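PDB 2X32: cellulose-binding protein, which binds an all-trans octaprenyl diphosphate in a long internal pocket of its YceI-like domain and is implicated in plant cell wall breakdown. Local coordinates for residues A[32-37]-A[51-57]. Numbering follows the deposited sequence.
With OTP ((2E,6E,10E,14E,18E,22E,26E)-3,7,11,15,19,23,27,31-octamethyldotriaconta-2,6,10,14,18,22,26,30-octaenyl trihydrogen diphosphate), chain C.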
loop_
_atom_site.group_PDB
_atom_site.type_symbol
_atom_site.label_atom_id
_atom_site.label_comp_id
_atom_site.label_asym_id
_atom_site.label_seq_id
_atom_site.Cartn_x
_atom_site.Cartn_y
_atom_site.Cartn_z
ATOM N N HIS A 32 -10.143 2.515 -5.358
ATOM C CA HIS A 32 -9.982 3.520 -4.329
ATOM C C HIS A 32 -8.520 3.833 -4.165
ATOM O O HIS A 32 -7.654 3.049 -4.577
ATOM C CB HIS A 32 -10.559 2.978 -3.004
ATOM C CG HIS A 32 -11.941 2.468 -3.165
ATOM N ND1 HIS A 32 -12.291 1.137 -3.035
ATOM C CD2 HIS A 32 -13.068 3.118 -3.542
ATOM C CE1 HIS A 32 -13.583 1.002 -3.285
ATOM N NE2 HIS A 32 -14.072 2.189 -3.596
ATOM N N ARG A 33 -8.218 4.968 -3.558
ATOM C CA ARG A 33 -6.811 5.334 -3.402
ATOM C C ARG A 33 -6.601 5.977 -2.062
ATOM O O ARG A 33 -7.536 6.373 -1.349
ATOM C CB ARG A 33 -6.264 6.267 -4.502
ATOM C CG ARG A 33 -6.626 5.914 -5.942
ATOM C CD ARG A 33 -7.080 7.174 -6.780
ATOM N NE ARG A 33 -7.298 6.779 -8.159
ATOM C CZ ARG A 33 -8.442 6.434 -8.741
ATOM N NH1 ARG A 33 -9.621 6.484 -8.108
ATOM N NH2 ARG A 33 -8.398 6.070 -10.030
ATOM N N PHE A 34 -5.346 5.960 -1.642
ATOM C CA PHE A 34 -4.867 6.746 -0.494
ATOM C C PHE A 34 -4.108 7.959 -1.013
ATOM O O PHE A 34 -3.104 7.819 -1.727
ATOM C CB PHE A 34 -3.992 5.897 0.457
ATOM C CG PHE A 34 -4.749 4.792 1.103
ATOM C CD1 PHE A 34 -5.553 5.042 2.207
ATOM C CD2 PHE A 34 -4.607 3.457 0.647
ATOM C CE1 PHE A 34 -6.272 4.019 2.816
ATOM C CE2 PHE A 34 -5.275 2.441 1.281
ATOM C CZ PHE A 34 -6.109 2.695 2.341
ATOM N N ASP A 35 -4.611 9.144 -0.701
ATOM C CA ASP A 35 -4.038 10.373 -1.265
ATOM C C ASP A 35 -2.731 10.801 -0.589
ATOM O O ASP A 35 -2.035 11.679 -1.111
ATOM C CB ASP A 35 -5.060 11.505 -1.245
ATOM C CG ASP A 35 -6.214 11.304 -2.213
ATOM O OD1 ASP A 35 -6.081 10.556 -3.223
ATOM O OD2 ASP A 35 -7.238 11.947 -1.980
ATOM N N VAL A 36 -2.440 10.270 0.613
ATOM C CA VAL A 36 -1.265 10.661 1.349
ATOM C C VAL A 36 -0.423 9.438 1.727
ATOM O O VAL A 36 -0.877 8.538 2.447
ATOM C CB VAL A 36 -1.587 11.466 2.601
ATOM C CG1 VAL A 36 -0.330 11.784 3.434
ATOM C CG2 VAL A 36 -2.320 12.791 2.249
ATOM N N LEU A 37 0.819 9.418 1.187
ATOM C CA LEU A 37 1.837 8.405 1.426
ATOM C C LEU A 37 3.097 9.125 1.895
ATOM O O LEU A 37 3.388 10.235 1.483
ATOM C CB LEU A 37 2.176 7.661 0.139
ATOM C CG LEU A 37 1.008 6.983 -0.568
ATOM C CD1 LEU A 37 1.457 6.428 -1.934
ATOM C CD2 LEU A 37 0.339 5.910 0.294
ATOM N N ILE A 51 1.217 4.597 4.974
ATOM C CA ILE A 51 -0.003 4.875 4.280
ATOM C C ILE A 51 -0.954 5.586 5.261
ATOM O O ILE A 51 -1.327 5.029 6.282
ATOM C CB ILE A 51 -0.678 3.568 3.802
ATOM C CG1 ILE A 51 0.246 2.832 2.841
ATOM C CG2 ILE A 51 -2.023 3.898 3.083
ATOM C CD1 ILE A 51 0.153 1.382 2.928
ATOM N N ASP A 52 -1.340 6.829 4.947
ATOM C CA ASP A 52 -2.232 7.585 5.798
ATOM C C ASP A 52 -3.675 7.147 5.589
ATOM O O ASP A 52 -4.294 7.436 4.569
ATOM C CB ASP A 52 -2.060 9.063 5.481
ATOM C CG ASP A 52 -3.042 9.973 6.196
ATOM O OD1 ASP A 52 -3.828 9.483 7.038
ATOM O OD2 ASP A 52 -3.039 11.203 5.851
ATOM N N LEU A 53 -4.199 6.382 6.552
ATOM C CA LEU A 53 -5.482 5.741 6.319
ATOM C C LEU A 53 -6.622 6.766 6.370
ATOM O O LEU A 53 -7.700 6.557 5.767
ATOM C CB LEU A 53 -5.703 4.631 7.351
ATOM C CG LEU A 53 -4.713 3.492 7.265
ATOM C CD1 LEU A 53 -4.933 2.527 8.408
ATOM C CD2 LEU A 53 -4.830 2.746 5.900
ATOM N N ASN A 54 -6.381 7.930 6.976
ATOM C CA ASN A 54 -7.328 9.042 6.850
ATOM C C ASN A 54 -7.430 9.699 5.482
ATOM O O ASN A 54 -8.396 10.416 5.212
ATOM C CB ASN A 54 -7.034 10.142 7.887
ATOM C CG ASN A 54 -7.466 9.737 9.273
ATOM O OD1 ASN A 54 -8.630 9.345 9.469
ATOM N ND2 ASN A 54 -6.545 9.815 10.223
ATOM N N SER A 55 -6.475 9.367 4.575
ATOM C CA SER A 55 -6.482 9.913 3.210
ATOM C C SER A 55 -7.187 9.023 2.214
ATOM O O SER A 55 -7.091 9.270 1.034
ATOM C CB SER A 55 -5.048 10.212 2.766
ATOM O OG SER A 55 -4.377 9.040 2.381
ATOM N N VAL A 56 -7.912 8.026 2.689
ATOM C CA VAL A 56 -8.727 7.166 1.812
ATOM C C VAL A 56 -9.654 8.043 1.005
ATOM O O VAL A 56 -10.291 8.979 1.459
ATOM C CB VAL A 56 -9.493 6.059 2.596
ATOM C CG1 VAL A 56 -10.571 6.667 3.518
ATOM C CG2 VAL A 56 -10.014 4.899 1.663
ATOM N N ASN A 57 -9.720 7.699 -0.269
ATOM C CA ASN A 57 -10.497 8.473 -1.243
ATOM C C ASN A 57 -11.211 7.487 -2.140
ATOM O O ASN A 57 -10.614 6.871 -3.017
ATOM C CB ASN A 57 -9.556 9.409 -2.017
ATOM C CG ASN A 57 -10.295 10.336 -2.913
ATOM O OD1 ASN A 57 -11.442 10.027 -3.317
ATOM N ND2 ASN A 57 -9.682 11.451 -3.281
HETATM O O7 OTP C . -23.771 0.084 -3.324
HETATM P P2 OTP C . -23.900 1.299 -2.443
HETATM O O5 OTP C . -25.202 1.326 -1.663
HETATM O O6 OTP C . -23.550 2.599 -3.117
HETATM O O4 OTP C . -22.769 1.045 -1.270
HETATM P P1 OTP C . -21.400 1.872 -1.042
HETATM O O2 OTP C . -20.432 1.328 -2.075
HETATM O O3 OTP C . -21.584 3.354 -0.787
HETATM O O1 OTP C . -20.720 1.307 0.314
HETATM C C40 OTP C . -20.187 -0.033 0.276
HETATM C C39 OTP C . -18.680 -0.021 0.560
HETATM C C37 OTP C . -17.800 -0.687 -0.164
HETATM C C38 OTP C . -18.082 -1.532 -1.413
HETATM C C36 OTP C . -16.328 -0.653 0.235
HETATM C C35 OTP C . -15.810 -1.933 0.836
HETATM C C34 OTP C . -14.297 -1.839 1.114
HETATM C C32 OTP C . -13.422 -2.847 1.011
HETATM C C33 OTP C . -13.811 -4.193 0.501
HETATM C C31 OTP C . -11.942 -2.523 1.263
HETATM C C30 OTP C . -11.212 -3.319 2.315
HETATM C C29 OTP C . -9.731 -2.961 2.376
HETATM C C27 OTP C . -8.757 -3.831 2.620
HETATM C C28 OTP C . -8.968 -5.297 2.991
HETATM C C26 OTP C . -7.303 -3.429 2.504
HETATM C C25 OTP C . -7.019 -2.022 2.025
HETATM C C24 OTP C . -5.583 -1.798 1.520
HETATM C C22 OTP C . -4.594 -1.217 2.195
HETATM C C23 OTP C . -4.723 -0.537 3.536
HETATM C C21 OTP C . -3.240 -1.166 1.549
HETATM C C20 OTP C . -2.195 -2.084 2.238
HETATM C C19 OTP C . -0.798 -1.997 1.623
HETATM C C17 OTP C . -0.229 -2.900 0.825
HETATM C C18 OTP C . -0.756 -4.257 0.513
HETATM C C16 OTP C . 1.093 -2.547 0.160
HETATM C C15 OTP C . 2.204 -3.486 0.534
HETATM C C14 OTP C . 3.553 -2.925 0.162
HETATM C C12 OTP C . 4.608 -3.660 -0.269
HETATM C C13 OTP C . 4.510 -5.168 -0.489
HETATM C C11 OTP C . 5.937 -3.049 -0.576
HETATM C C10 OTP C . 6.037 -1.576 -0.580
HETATM C C9 OTP C . 7.329 -0.987 -1.150
HETATM C C7 OTP C . 8.343 -0.449 -0.453
HETATM C C8 OTP C . 8.363 -0.198 1.041
HETATM C C6 OTP C . 9.566 -0.005 -1.220
HETATM C C5 OTP C . 10.699 -1.013 -1.220
HETATM C C4 OTP C . 11.933 -0.503 -1.905
HETATM C C2 OTP C . 12.735 -1.276 -2.644
HETATM C C3 OTP C . 12.615 -2.733 -2.927
HETATM C C1 OTP C . 13.953 -0.638 -3.249
HETATM O O HOH W 1 -11.040 7.241 -5.793
HETATM O O HOH W 2 -8.651 12.285 0.566
#
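The pocket that encloses the isoprenoid chain of OTP is walled here by the antiparallel hairpin of strands 28-42 and 46-52, extended by the short strand 56-57. Pairing occurs in two ladders. In the first, Arg33 and Asn57 form a hydrogen-bonded pair, Arg33 N to Asn57 O at 3.1 Å and Asn57 N to Arg33 O at 2.8 Å, and Phe34 faces Val56 as a non-hydrogen-bonded pair. In the second, Leu37 lies opposite Ile51, and Asp52 N donates to Val36 O at 3.1 Å. A register shift of two separates them, produced by the turn at 52-55, in which Ser55 N bonds Asp52 O at 2.9 Å.

Ser55 bridges this break: its O accepts from Asp35 N at 3.0 Å, while its OG accepts from Val36 N at 2.9 Å and donates to Asp52 O at 2.7 Å. Nearby, Asn57 ND2 donates to Asp35 OD2 at 2.8 Å, and one water links Arg33 NH1 to Asn57 O, 2.8 Å from each.

On the ligand side, Ile51 CG2 sits over the Phe34 ring, 3.7 Å from its centroid and 20° off the normal, a CH-pi contact. Leu53 CD2 and Val56 CB approach Phe34 CE1 at 3.6 and 3.8 Å. Phe34 CZ is 3.7 Å from OTP C23, and Ile51 CD1 equally far from C19. Phe20 of strand 7-24 meets the Phe34 ring, and Met67 of helix 61-72 touches Val56. An apolar inner face beneath a polar, hydrated outer one fits the lipocalin-like antiparallel barrel of the YceI family, whose interior in this protein holds the octaprenyl chain.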